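Long-range contact in ATP-dependent Clp protease proteolytic subunit (Plasmodium falciparum, PDB 4GM2), which forms the inactive subunit of the apicoplast-localized Clp protease complex of the malaria parasite and belongs to the peptidase S14 family: residues 113-123 / 162-171. Residues are numbered along the deposited sequence; the frame is centred on the assembly and turned at random.
Sequences ILASSGKKGYR and VIEIISKNTE
Asn169 reaches Ser116 and Ser117 with its amide nitrogen, a compact case of one side chain serving two hydroxyls. Its ND2 donates to Ser116 OG at 2.9 Å (N-H...O angle 153°) and to Ser117 OG at 3.2 Å, each oxygen lying somewhat off the amide plane. Both hydroxyls in turn donate to Ile113 O, from opposite faces of that carbonyl, so a buried amide, two serines and a backbone oxygen form one network. Charged groups meet the carbonyls of Lys168 and Asn169, which they would be expected to stabilise. Arg123 NH1 divides itself between Asn169 O (3.1 Å), approached from above the carbonyl plane, and Ser116 O (3.0 Å), linking the two segments, while its NE forms a salt bridge with Asp199. Lys120, bent at its last torsion (chi4 68°), brings NZ to Lys168 O at 3.2 Å. Ile113 crosses Val162, Ile165 and Ile166 at about right angles, CD1 reaching Val162 CG2 at 3.7 Å. In this Clp protease fold, helix 81-94 contributes Val89 against Ser117 and Ile165, helix 174-180 packs against Ser167 and Thr170, and Arg123 opens strand 123-125, its backbone bonded to Asp199 and to His200 of neighbouring strand 200-201.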
# COMPACT_ATOMS: atom_id res chain seq x y z
N ILE A 113 -33.25 0.79 -13.21
CA ILE A 113 -34.14 0.49 -12.08
C ILE A 113 -33.76 1.35 -10.88
O ILE A 113 -34.62 1.98 -10.25
CB ILE A 113 -34.06 -1.01 -11.70
CG1 ILE A 113 -34.59 -1.88 -12.83
CG2 ILE A 113 -34.82 -1.28 -10.40
CD1 ILE A 113 -34.16 -3.33 -12.75
N LEU A 114 -32.46 1.38 -10.59
CA LEU A 114 -31.93 2.16 -9.49
C LEU A 114 -32.25 3.65 -9.64
O LEU A 114 -32.72 4.27 -8.70
CB LEU A 114 -30.42 1.95 -9.37
CG LEU A 114 -29.78 2.45 -8.08
CD1 LEU A 114 -30.48 1.85 -6.87
CD2 LEU A 114 -28.29 2.13 -8.07
N ALA A 115 -31.99 4.19 -10.83
CA ALA A 115 -32.27 5.60 -11.11
C ALA A 115 -33.75 5.98 -10.90
O ALA A 115 -34.05 7.01 -10.29
CB ALA A 115 -31.82 5.96 -12.52
N SER A 116 -34.66 5.13 -11.38
CA SER A 116 -36.09 5.38 -11.26
C SER A 116 -36.60 5.18 -9.82
O SER A 116 -37.77 5.47 -9.53
CB SER A 116 -36.87 4.46 -12.20
OG SER A 116 -36.67 3.10 -11.84
N SER A 117 -35.73 4.69 -8.95
CA SER A 117 -36.13 4.38 -7.58
C SER A 117 -35.96 5.56 -6.63
O SER A 117 -36.33 5.48 -5.46
CB SER A 117 -35.40 3.14 -7.08
OG SER A 117 -35.79 1.98 -7.81
N GLY A 118 -35.42 6.66 -7.14
CA GLY A 118 -35.27 7.89 -6.37
C GLY A 118 -36.63 8.47 -6.02
O GLY A 118 -37.64 8.10 -6.63
N LYS A 119 -36.65 9.37 -5.04
CA LYS A 119 -37.89 10.02 -4.61
C LYS A 119 -38.60 10.67 -5.79
O LYS A 119 -37.98 11.37 -6.59
CB LYS A 119 -37.58 11.07 -3.53
CG LYS A 119 -38.82 11.71 -2.91
CD LYS A 119 -38.45 12.97 -2.14
CE LYS A 119 -39.67 13.59 -1.46
NZ LYS A 119 -40.26 12.71 -0.42
N LYS A 120 -39.90 10.41 -5.92
CA LYS A 120 -40.69 11.01 -6.99
C LYS A 120 -40.66 12.53 -6.90
O LYS A 120 -40.95 13.11 -5.85
CB LYS A 120 -42.12 10.48 -7.02
CG LYS A 120 -42.24 9.11 -7.67
CD LYS A 120 -43.64 8.86 -8.22
CE LYS A 120 -43.74 7.48 -8.86
NZ LYS A 120 -43.64 6.38 -7.86
N GLY A 121 -40.29 13.15 -8.02
CA GLY A 121 -40.11 14.59 -8.10
C GLY A 121 -38.64 14.95 -8.09
O GLY A 121 -38.26 16.05 -8.50
N TYR A 122 -37.82 14.01 -7.63
CA TYR A 122 -36.39 14.25 -7.44
C TYR A 122 -35.51 13.23 -8.16
O TYR A 122 -34.41 12.88 -7.70
CB TYR A 122 -36.07 14.30 -5.95
CG TYR A 122 -36.67 15.47 -5.22
CD1 TYR A 122 -35.97 16.66 -5.07
CD2 TYR A 122 -37.96 15.40 -4.68
CE1 TYR A 122 -36.51 17.74 -4.40
CE2 TYR A 122 -38.52 16.47 -4.01
CZ TYR A 122 -37.79 17.64 -3.87
OH TYR A 122 -38.33 18.72 -3.21
N ARG A 123 -35.99 12.76 -9.31
CA ARG A 123 -35.19 11.94 -10.20
C ARG A 123 -34.79 12.79 -11.40
O ARG A 123 -35.63 13.19 -12.22
CB ARG A 123 -35.97 10.70 -10.64
CG ARG A 123 -36.42 9.82 -9.48
CD ARG A 123 -37.41 8.76 -9.94
NE ARG A 123 -38.65 9.33 -10.44
CZ ARG A 123 -39.63 8.62 -11.01
NH1 ARG A 123 -39.51 7.31 -11.16
NH2 ARG A 123 -40.72 9.23 -11.43
N VAL A 162 -39.01 -7.34 -9.87
CA VAL A 162 -38.44 -6.33 -10.78
C VAL A 162 -39.54 -5.67 -11.62
O VAL A 162 -39.51 -4.46 -11.84
CB VAL A 162 -37.27 -6.90 -11.63
CG1 VAL A 162 -37.67 -8.18 -12.34
CG2 VAL A 162 -36.78 -5.88 -12.64
N ILE A 163 -40.53 -6.45 -12.06
CA ILE A 163 -41.70 -5.90 -12.74
C ILE A 163 -42.48 -4.99 -11.79
O ILE A 163 -42.96 -3.93 -12.18
CB ILE A 163 -42.62 -7.00 -13.32
CG1 ILE A 163 -41.91 -7.74 -14.46
CG2 ILE A 163 -43.93 -6.41 -13.81
CD1 ILE A 163 -42.66 -8.96 -14.98
N GLU A 164 -42.57 -5.41 -10.52
CA GLU A 164 -43.31 -4.69 -9.48
C GLU A 164 -42.69 -3.32 -9.18
O GLU A 164 -43.41 -2.32 -9.06
CB GLU A 164 -43.36 -5.54 -8.22
CG GLU A 164 -44.62 -5.37 -7.38
CD GLU A 164 -44.89 -6.57 -6.49
OE1 GLU A 164 -45.00 -6.37 -5.26
OE2 GLU A 164 -44.97 -7.71 -7.00
N ILE A 165 -41.37 -3.30 -9.05
CA ILE A 165 -40.62 -2.07 -8.81
C ILE A 165 -40.77 -1.08 -9.97
O ILE A 165 -41.11 0.09 -9.75
CB ILE A 165 -39.13 -2.37 -8.52
CG1 ILE A 165 -39.00 -3.15 -7.20
CG2 ILE A 165 -38.29 -1.10 -8.48
CD1 ILE A 165 -37.65 -3.80 -6.97
N ILE A 166 -40.53 -1.54 -11.20
CA ILE A 166 -40.61 -0.68 -12.38
C ILE A 166 -42.03 -0.17 -12.60
O ILE A 166 -42.24 1.00 -12.93
CB ILE A 166 -40.07 -1.38 -13.64
CG1 ILE A 166 -38.60 -1.75 -13.45
CG2 ILE A 166 -40.22 -0.48 -14.87
CD1 ILE A 166 -38.07 -2.75 -14.46
N SER A 167 -43.01 -1.05 -12.40
CA SER A 167 -44.43 -0.68 -12.49
C SER A 167 -44.80 0.43 -11.51
O SER A 167 -45.55 1.35 -11.86
CB SER A 167 -45.33 -1.88 -12.27
OG SER A 167 -45.12 -2.86 -13.28
N LYS A 168 -44.27 0.34 -10.28
CA LYS A 168 -44.52 1.35 -9.25
C LYS A 168 -43.83 2.67 -9.57
O LYS A 168 -44.45 3.73 -9.45
CB LYS A 168 -44.08 0.84 -7.87
CG LYS A 168 -44.72 1.59 -6.71
CD LYS A 168 -44.08 1.26 -5.37
CE LYS A 168 -42.87 2.15 -5.08
NZ LYS A 168 -42.28 1.89 -3.74
N ASN A 169 -42.57 2.61 -9.98
CA ASN A 169 -41.76 3.79 -10.29
C ASN A 169 -42.32 4.62 -11.45
O ASN A 169 -42.26 5.85 -11.43
CB ASN A 169 -40.31 3.40 -10.59
CG ASN A 169 -39.60 2.79 -9.38
OD1 ASN A 169 -40.14 2.74 -8.28
ND2 ASN A 169 -38.37 2.32 -9.60
N THR A 170 -42.85 3.93 -12.46
CA THR A 170 -43.33 4.57 -13.68
C THR A 170 -44.83 4.84 -13.68
O THR A 170 -45.35 5.47 -14.60
CB THR A 170 -42.99 3.72 -14.92
OG1 THR A 170 -43.58 2.42 -14.78
CG2 THR A 170 -41.47 3.57 -15.08
N GLU A 171 -45.51 4.36 -12.64
CA GLU A 171 -46.97 4.49 -12.49
C GLU A 171 -47.72 3.81 -13.63
O GLU A 171 -48.66 4.37 -14.19
CB GLU A 171 -47.39 5.96 -12.36
CG GLU A 171 -47.00 6.60 -11.04
CD GLU A 171 -47.16 8.11 -11.06
OE1 GLU A 171 -47.80 8.64 -11.99
OE2 GLU A 171 -46.64 8.77 -10.13